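Local coordinates for protein putative transcriptional regulator (Streptomyces coelicolor, PDB 2HXI) that probably acts as a TetR-family transcriptional regulator that binds cis-regulatory DNA through a helix-turn-helix domain, at residues R28-L42 / H69-R83. Residues are numbered along the deposited sequence; the frame is centred on the assembly and turned at random.
Sequences RWSTEQILDAAAELL and HFRNKTELLRAVADR
Leu-35 and Val-80 interlock as reciprocal knobs: Leu-35 enters the hole formed by Leu-76, Ala-79, Val-80 and Arg-83, while Val-80 fills that of Leu-35, Ala-38, Ala-39 and Leu-42. In this knobs-into-holes packing the axes of the segments 31-42 and 73-83 approach to 8.9 Å and cross at -85°, nearly perpendicular. Leu-35 CD2 makes a tight contact with Ala-79 CB (3.5 Å) and also meets Phe-70 CZ. Thr-31 CG2 reaches the same Phe-70 CZ at 3.4 Å; it and Leu-35 CD2 approach obliquely from opposite sides of the ring plane, while Ile-34 CG2 lies at that ring's edge. Ile-34 CD1 sits over the centre of the His-69 ring, 3.4 Å from its centroid and 10° off the normal, a CH-pi contact.

At the polar edge, Arg-83 bends at chi2 and chi3, laying CG against Leu-35 CB (3.4 Å) and bringing NE to Asp-36 OD1 at 2.9 Å in a salt bridge with an N-H...acceptor angle of 160°. OD1 lies nearly in the guanidinium plane, whereas NE approaches it from above the carboxylate plane; NH2 adds weak bonds to both oxygens. A leucine in place of Arg-83 would probably leave the Asp-36 carboxylate without its charged mate.

The contact thus packs helix 31-43 against helix 73-88, the first and fourth helices of a TetR-type N-terminal domain that probably binds DNA. Helix 52-58 covers Ala-38 and Leu-76 through Leu-55 and Val-52, respectively, and helix 117-126 packs on Val-80 through Leu-119.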
loop_
_atom_site.group_PDB
_atom_site.type_symbol
_atom_site.label_atom_id
_atom_site.label_comp_id
_atom_site.label_asym_id
_atom_site.label_seq_id
_atom_site.Cartn_x
_atom_site.Cartn_y
_atom_site.Cartn_z
ATOM N N ARG B 28 -24.711 5.250 30.191
ATOM C CA ARG B 28 -23.591 5.482 29.290
ATOM C C ARG B 28 -23.097 4.277 28.433
ATOM O O ARG B 28 -23.207 3.085 28.796
ATOM C CB ARG B 28 -22.504 6.466 29.852
ATOM C CG ARG B 28 -21.534 6.075 30.977
ATOM C CD ARG B 28 -20.506 7.237 31.160
ATOM N NE ARG B 28 -19.355 6.914 32.025
ATOM C CZ ARG B 28 -18.053 7.032 31.712
ATOM N NH1 ARG B 28 -17.149 6.699 32.620
ATOM N NH2 ARG B 28 -17.624 7.480 30.529
ATOM N N TRP B 29 -22.629 4.616 27.240
ATOM C CA TRP B 29 -22.276 3.616 26.244
ATOM C C TRP B 29 -20.941 2.977 26.608
ATOM O O TRP B 29 -20.104 3.614 27.257
ATOM C CB TRP B 29 -22.149 4.333 24.905
ATOM C CG TRP B 29 -23.360 5.083 24.496
ATOM C CD1 TRP B 29 -23.489 6.426 24.366
ATOM C CD2 TRP B 29 -24.603 4.515 24.113
ATOM N NE1 TRP B 29 -24.765 6.751 23.929
ATOM C CE2 TRP B 29 -25.466 5.578 23.765
ATOM C CE3 TRP B 29 -25.084 3.198 24.040
ATOM C CZ2 TRP B 29 -26.787 5.359 23.334
ATOM C CZ3 TRP B 29 -26.393 2.993 23.633
ATOM C CH2 TRP B 29 -27.222 4.067 23.278
ATOM N N SER B 30 -20.736 1.720 26.250
ATOM C CA SER B 30 -19.402 1.140 26.381
ATOM C C SER B 30 -18.539 1.674 25.237
ATOM O O SER B 30 -19.067 2.198 24.254
ATOM C CB SER B 30 -19.458 -0.360 26.282
ATOM O OG SER B 30 -19.994 -0.752 25.000
ATOM N N THR B 31 -17.233 1.483 25.350
ATOM C CA THR B 31 -16.264 1.813 24.295
ATOM C C THR B 31 -16.646 1.029 23.057
ATOM O O THR B 31 -16.737 1.599 21.963
ATOM C CB THR B 31 -14.824 1.467 24.736
ATOM O OG1 THR B 31 -14.531 2.159 25.955
ATOM C CG2 THR B 31 -13.770 1.892 23.678
ATOM N N GLU B 32 -16.891 -0.267 23.237
ATOM C CA GLU B 32 -17.377 -1.118 22.131
ATOM C C GLU B 32 -18.574 -0.529 21.344
ATOM O O GLU B 32 -18.521 -0.436 20.122
ATOM C CB GLU B 32 -17.612 -2.572 22.584
ATOM C CG GLU B 32 -16.306 -3.353 22.927
ATOM C CD GLU B 32 -15.664 -2.981 24.296
ATOM O OE1 GLU B 32 -16.295 -2.237 25.103
ATOM O OE2 GLU B 32 -14.519 -3.462 24.559
ATOM N N GLN B 33 -19.621 -0.089 22.036
ATOM C CA GLN B 33 -20.751 0.595 21.406
ATOM C C GLN B 33 -20.405 1.907 20.653
ATOM O O GLN B 33 -20.939 2.193 19.569
ATOM C CB GLN B 33 -21.854 0.835 22.437
ATOM C CG GLN B 33 -22.526 -0.449 22.878
ATOM C CD GLN B 33 -23.440 -0.202 23.997
ATOM O OE1 GLN B 33 -23.032 0.339 25.036
ATOM N NE2 GLN B 33 -24.718 -0.537 23.799
ATOM N N ILE B 34 -19.575 2.733 21.276
ATOM C CA ILE B 34 -19.066 3.939 20.653
ATOM C C ILE B 34 -18.338 3.592 19.325
ATOM O O ILE B 34 -18.596 4.208 18.285
ATOM C CB ILE B 34 -18.126 4.699 21.639
ATOM C CG1 ILE B 34 -18.940 5.141 22.904
ATOM C CG2 ILE B 34 -17.484 5.880 20.962
ATOM C CD1 ILE B 34 -18.008 5.663 24.080
ATOM N N LEU B 35 -17.449 2.594 19.389
ATOM C CA LEU B 35 -16.637 2.209 18.215
ATOM C C LEU B 35 -17.521 1.701 17.065
ATOM O O LEU B 35 -17.265 2.036 15.889
ATOM C CB LEU B 35 -15.665 1.113 18.655
ATOM C CG LEU B 35 -14.642 1.648 19.643
ATOM C CD1 LEU B 35 -13.859 0.448 20.188
ATOM C CD2 LEU B 35 -13.755 2.641 19.083
ATOM N N ASP B 36 -18.523 0.909 17.396
ATOM C CA ASP B 36 -19.486 0.409 16.432
ATOM C C ASP B 36 -20.366 1.518 15.826
ATOM O O ASP B 36 -20.701 1.496 14.627
ATOM C CB ASP B 36 -20.350 -0.689 17.051
ATOM C CG ASP B 36 -19.650 -2.065 17.095
ATOM O OD1 ASP B 36 -18.515 -2.246 16.565
ATOM O OD2 ASP B 36 -20.247 -2.966 17.720
ATOM N N ALA B 37 -20.743 2.499 16.640
ATOM C CA ALA B 37 -21.473 3.646 16.067
ATOM C C ALA B 37 -20.579 4.384 15.092
ATOM O O ALA B 37 -21.002 4.829 14.000
ATOM C CB ALA B 37 -21.951 4.587 17.188
ATOM N N ALA B 38 -19.309 4.555 15.479
ATOM C CA ALA B 38 -18.373 5.255 14.630
ATOM C C ALA B 38 -18.143 4.542 13.302
ATOM O O ALA B 38 -18.043 5.181 12.278
ATOM C CB ALA B 38 -17.042 5.438 15.316
ATOM N N ALA B 39 -18.040 3.218 13.369
ATOM C CA ALA B 39 -17.836 2.400 12.139
ATOM C C ALA B 39 -18.963 2.681 11.121
ATOM O O ALA B 39 -18.733 2.850 9.929
ATOM C CB ALA B 39 -17.789 0.941 12.461
ATOM N N GLU B 40 -20.178 2.742 11.625
ATOM C CA GLU B 40 -21.290 2.933 10.740
ATOM C C GLU B 40 -21.266 4.329 10.189
ATOM O O GLU B 40 -21.440 4.530 8.990
ATOM C CB GLU B 40 -22.599 2.624 11.435
ATOM C CG GLU B 40 -23.747 3.034 10.499
ATOM C CD GLU B 40 -25.084 2.408 10.837
ATOM O OE1 GLU B 40 -25.223 1.785 11.908
ATOM O OE2 GLU B 40 -25.998 2.564 10.021
ATOM N N LEU B 41 -21.000 5.317 11.036
ATOM C CA LEU B 41 -20.928 6.692 10.542
ATOM C C LEU B 41 -19.897 6.850 9.453
ATOM O O LEU B 41 -20.132 7.565 8.470
ATOM C CB LEU B 41 -20.671 7.721 11.676
ATOM C CG LEU B 41 -21.869 7.791 12.610
ATOM C CD1 LEU B 41 -21.482 8.601 13.844
ATOM C CD2 LEU B 41 -23.085 8.451 11.912
ATOM N N LEU B 42 -18.749 6.166 9.624
ATOM C CA LEU B 42 -17.682 6.184 8.658
ATOM C C LEU B 42 -18.002 5.525 7.302
ATOM O O LEU B 42 -17.386 5.893 6.294
ATOM C CB LEU B 42 -16.407 5.605 9.270
ATOM C CG LEU B 42 -15.647 6.578 10.183
ATOM C CD1 LEU B 42 -14.862 5.830 11.283
ATOM C CD2 LEU B 42 -14.664 7.553 9.479
ATOM N N HIS B 69 -12.815 8.013 26.663
ATOM C CA HIS B 69 -12.637 6.656 26.136
ATOM C C HIS B 69 -11.381 6.441 25.287
ATOM O O HIS B 69 -10.900 5.292 25.163
ATOM C CB HIS B 69 -13.835 6.270 25.318
ATOM C CG HIS B 69 -15.020 5.925 26.139
ATOM N ND1 HIS B 69 -15.945 6.863 26.537
ATOM C CD2 HIS B 69 -15.428 4.743 26.657
ATOM C CE1 HIS B 69 -16.884 6.270 27.253
ATOM N NE2 HIS B 69 -16.586 4.986 27.350
ATOM N N PHE B 70 -10.879 7.530 24.707
ATOM C CA PHE B 70 -9.761 7.475 23.750
ATOM C C PHE B 70 -8.808 8.608 24.010
ATOM O O PHE B 70 -9.223 9.768 24.095
ATOM C CB PHE B 70 -10.296 7.536 22.307
ATOM C CG PHE B 70 -11.381 6.532 22.066
ATOM C CD1 PHE B 70 -11.070 5.175 21.956
ATOM C CD2 PHE B 70 -12.718 6.934 22.027
ATOM C CE1 PHE B 70 -12.070 4.247 21.782
ATOM C CE2 PHE B 70 -13.733 6.016 21.857
ATOM C CZ PHE B 70 -13.422 4.680 21.720
ATOM N N ARG B 71 -7.524 8.269 24.137
ATOM C CA ARG B 71 -6.503 9.273 24.347
ATOM C C ARG B 71 -6.641 10.459 23.349
ATOM O O ARG B 71 -6.414 11.608 23.729
ATOM C CB ARG B 71 -5.131 8.598 24.312
ATOM C CG ARG B 71 -3.927 9.495 24.442
ATOM C CD ARG B 71 -2.682 8.614 24.439
ATOM N NE ARG B 71 -2.581 7.853 25.692
ATOM C CZ ARG B 71 -2.142 6.594 25.806
ATOM N NH1 ARG B 71 -1.756 5.895 24.735
ATOM N NH2 ARG B 71 -2.092 6.029 27.011
ATOM N N ASN B 72 -7.059 10.180 22.106
ATOM C CA ASN B 72 -7.127 11.203 21.016
ATOM C C ASN B 72 -7.831 10.661 19.755
ATOM O O ASN B 72 -8.189 9.488 19.705
ATOM C CB ASN B 72 -5.705 11.701 20.654
ATOM C CG ASN B 72 -4.726 10.552 20.342
ATOM O OD1 ASN B 72 -5.026 9.653 19.558
ATOM N ND2 ASN B 72 -3.534 10.593 20.965
ATOM N N LYS B 73 -7.992 11.493 18.726
ATOM C CA LYS B 73 -8.664 11.037 17.533
ATOM C C LYS B 73 -7.980 9.899 16.749
ATOM O O LYS B 73 -8.691 9.082 16.138
ATOM C CB LYS B 73 -8.934 12.189 16.571
ATOM C CG LYS B 73 -9.873 11.789 15.481
ATOM C CD LYS B 73 -10.114 12.929 14.493
ATOM C CE LYS B 73 -10.912 12.424 13.301
ATOM N NZ LYS B 73 -11.133 13.524 12.271
ATOM N N THR B 74 -6.632 9.835 16.736
ATOM C CA THR B 74 -6.022 8.749 15.971
ATOM C C THR B 74 -6.171 7.473 16.768
ATOM O O THR B 74 -6.319 6.408 16.174
ATOM C CB THR B 74 -4.523 9.008 15.458
ATOM O OG1 THR B 74 -3.589 8.238 16.226
ATOM C CG2 THR B 74 -4.163 10.457 15.395
ATOM N N GLU B 75 -6.190 7.583 18.111
ATOM C CA GLU B 75 -6.416 6.394 18.952
ATOM C C GLU B 75 -7.855 5.908 18.796
ATOM O O GLU B 75 -8.141 4.703 18.843
ATOM C CB GLU B 75 -6.108 6.653 20.427
ATOM C CG GLU B 75 -4.633 6.532 20.827
ATOM C CD GLU B 75 -3.894 5.395 20.109
ATOM O OE1 GLU B 75 -4.092 4.197 20.443
ATOM O OE2 GLU B 75 -3.098 5.711 19.205
ATOM N N LEU B 76 -8.763 6.870 18.631
ATOM C CA LEU B 76 -10.175 6.565 18.358
ATOM C C LEU B 76 -10.278 5.827 17.014
ATOM O O LEU B 76 -10.847 4.775 16.964
ATOM C CB LEU B 76 -10.995 7.868 18.327
ATOM C CG LEU B 76 -12.503 7.820 18.072
ATOM C CD1 LEU B 76 -13.125 9.223 18.165
ATOM C CD2 LEU B 76 -12.812 7.314 16.751
ATOM N N LEU B 77 -9.720 6.387 15.947
ATOM C CA LEU B 77 -9.716 5.747 14.609
ATOM C C LEU B 77 -9.040 4.389 14.579
ATOM O O LEU B 77 -9.534 3.493 13.935
ATOM C CB LEU B 77 -9.149 6.660 13.526
ATOM C CG LEU B 77 -10.032 7.877 13.177
ATOM C CD1 LEU B 77 -9.454 8.704 12.043
ATOM C CD2 LEU B 77 -11.512 7.476 12.884
ATOM N N ARG B 78 -7.918 4.212 15.261
ATOM C CA ARG B 78 -7.314 2.877 15.367
ATOM C C ARG B 78 -8.262 1.914 16.024
ATOM O O ARG B 78 -8.370 0.766 15.617
ATOM C CB ARG B 78 -6.038 2.901 16.241
ATOM C CG ARG B 78 -4.867 3.653 15.686
ATOM C CD ARG B 78 -3.681 3.363 16.600
ATOM N NE ARG B 78 -3.268 1.950 16.614
ATOM C CZ ARG B 78 -2.704 1.347 17.667
ATOM N NH1 ARG B 78 -2.518 2.014 18.800
ATOM N NH2 ARG B 78 -2.317 0.077 17.607
ATOM N N ALA B 79 -8.972 2.391 17.057
ATOM C CA ALA B 79 -9.839 1.552 17.820
ATOM C C ALA B 79 -11.033 1.161 16.961
ATOM O O ALA B 79 -11.498 0.047 17.011
ATOM C CB ALA B 79 -10.281 2.265 19.100
ATOM N N VAL B 80 -11.491 2.103 16.147
ATOM C CA VAL B 80 -12.546 1.749 15.198
ATOM C C VAL B 80 -12.012 0.735 14.120
ATOM O O VAL B 80 -12.706 -0.182 13.729
ATOM C CB VAL B 80 -13.051 3.015 14.470
ATOM C CG1 VAL B 80 -14.216 2.602 13.604
ATOM C CG2 VAL B 80 -13.540 4.078 15.519
ATOM N N ALA B 81 -10.796 0.945 13.626
ATOM C CA ALA B 81 -10.214 0.002 12.624
ATOM C C ALA B 81 -10.188 -1.415 13.240
ATOM O O ALA B 81 -10.538 -2.406 12.568
ATOM C CB ALA B 81 -8.886 0.443 12.204
ATOM N N ASP B 82 -9.923 -1.523 14.540
ATOM C CA ASP B 82 -9.998 -2.825 15.214
ATOM C C ASP B 82 -11.360 -3.471 15.084
ATOM O O ASP B 82 -11.459 -4.689 14.901
ATOM C CB ASP B 82 -9.574 -2.786 16.702
ATOM C CG ASP B 82 -9.359 -4.214 17.265
ATOM O OD1 ASP B 82 -8.227 -4.742 17.062
ATOM O OD2 ASP B 82 -10.321 -4.833 17.821
ATOM N N ARG B 83 -12.438 -2.673 15.165
ATOM C CA ARG B 83 -13.760 -3.233 15.019
ATOM C C ARG B 83 -13.961 -3.840 13.645
ATOM O O ARG B 83 -14.775 -4.769 13.490
ATOM C CB ARG B 83 -14.866 -2.171 15.273
ATOM C CG ARG B 83 -14.686 -1.347 16.495
ATOM C CD ARG B 83 -14.735 -2.288 17.733
ATOM N NE ARG B 83 -16.038 -2.982 17.891
ATOM C CZ ARG B 83 -16.285 -3.884 18.849
ATOM N NH1 ARG B 83 -15.292 -4.242 19.698
ATOM N NH2 ARG B 83 -17.495 -4.431 18.959
#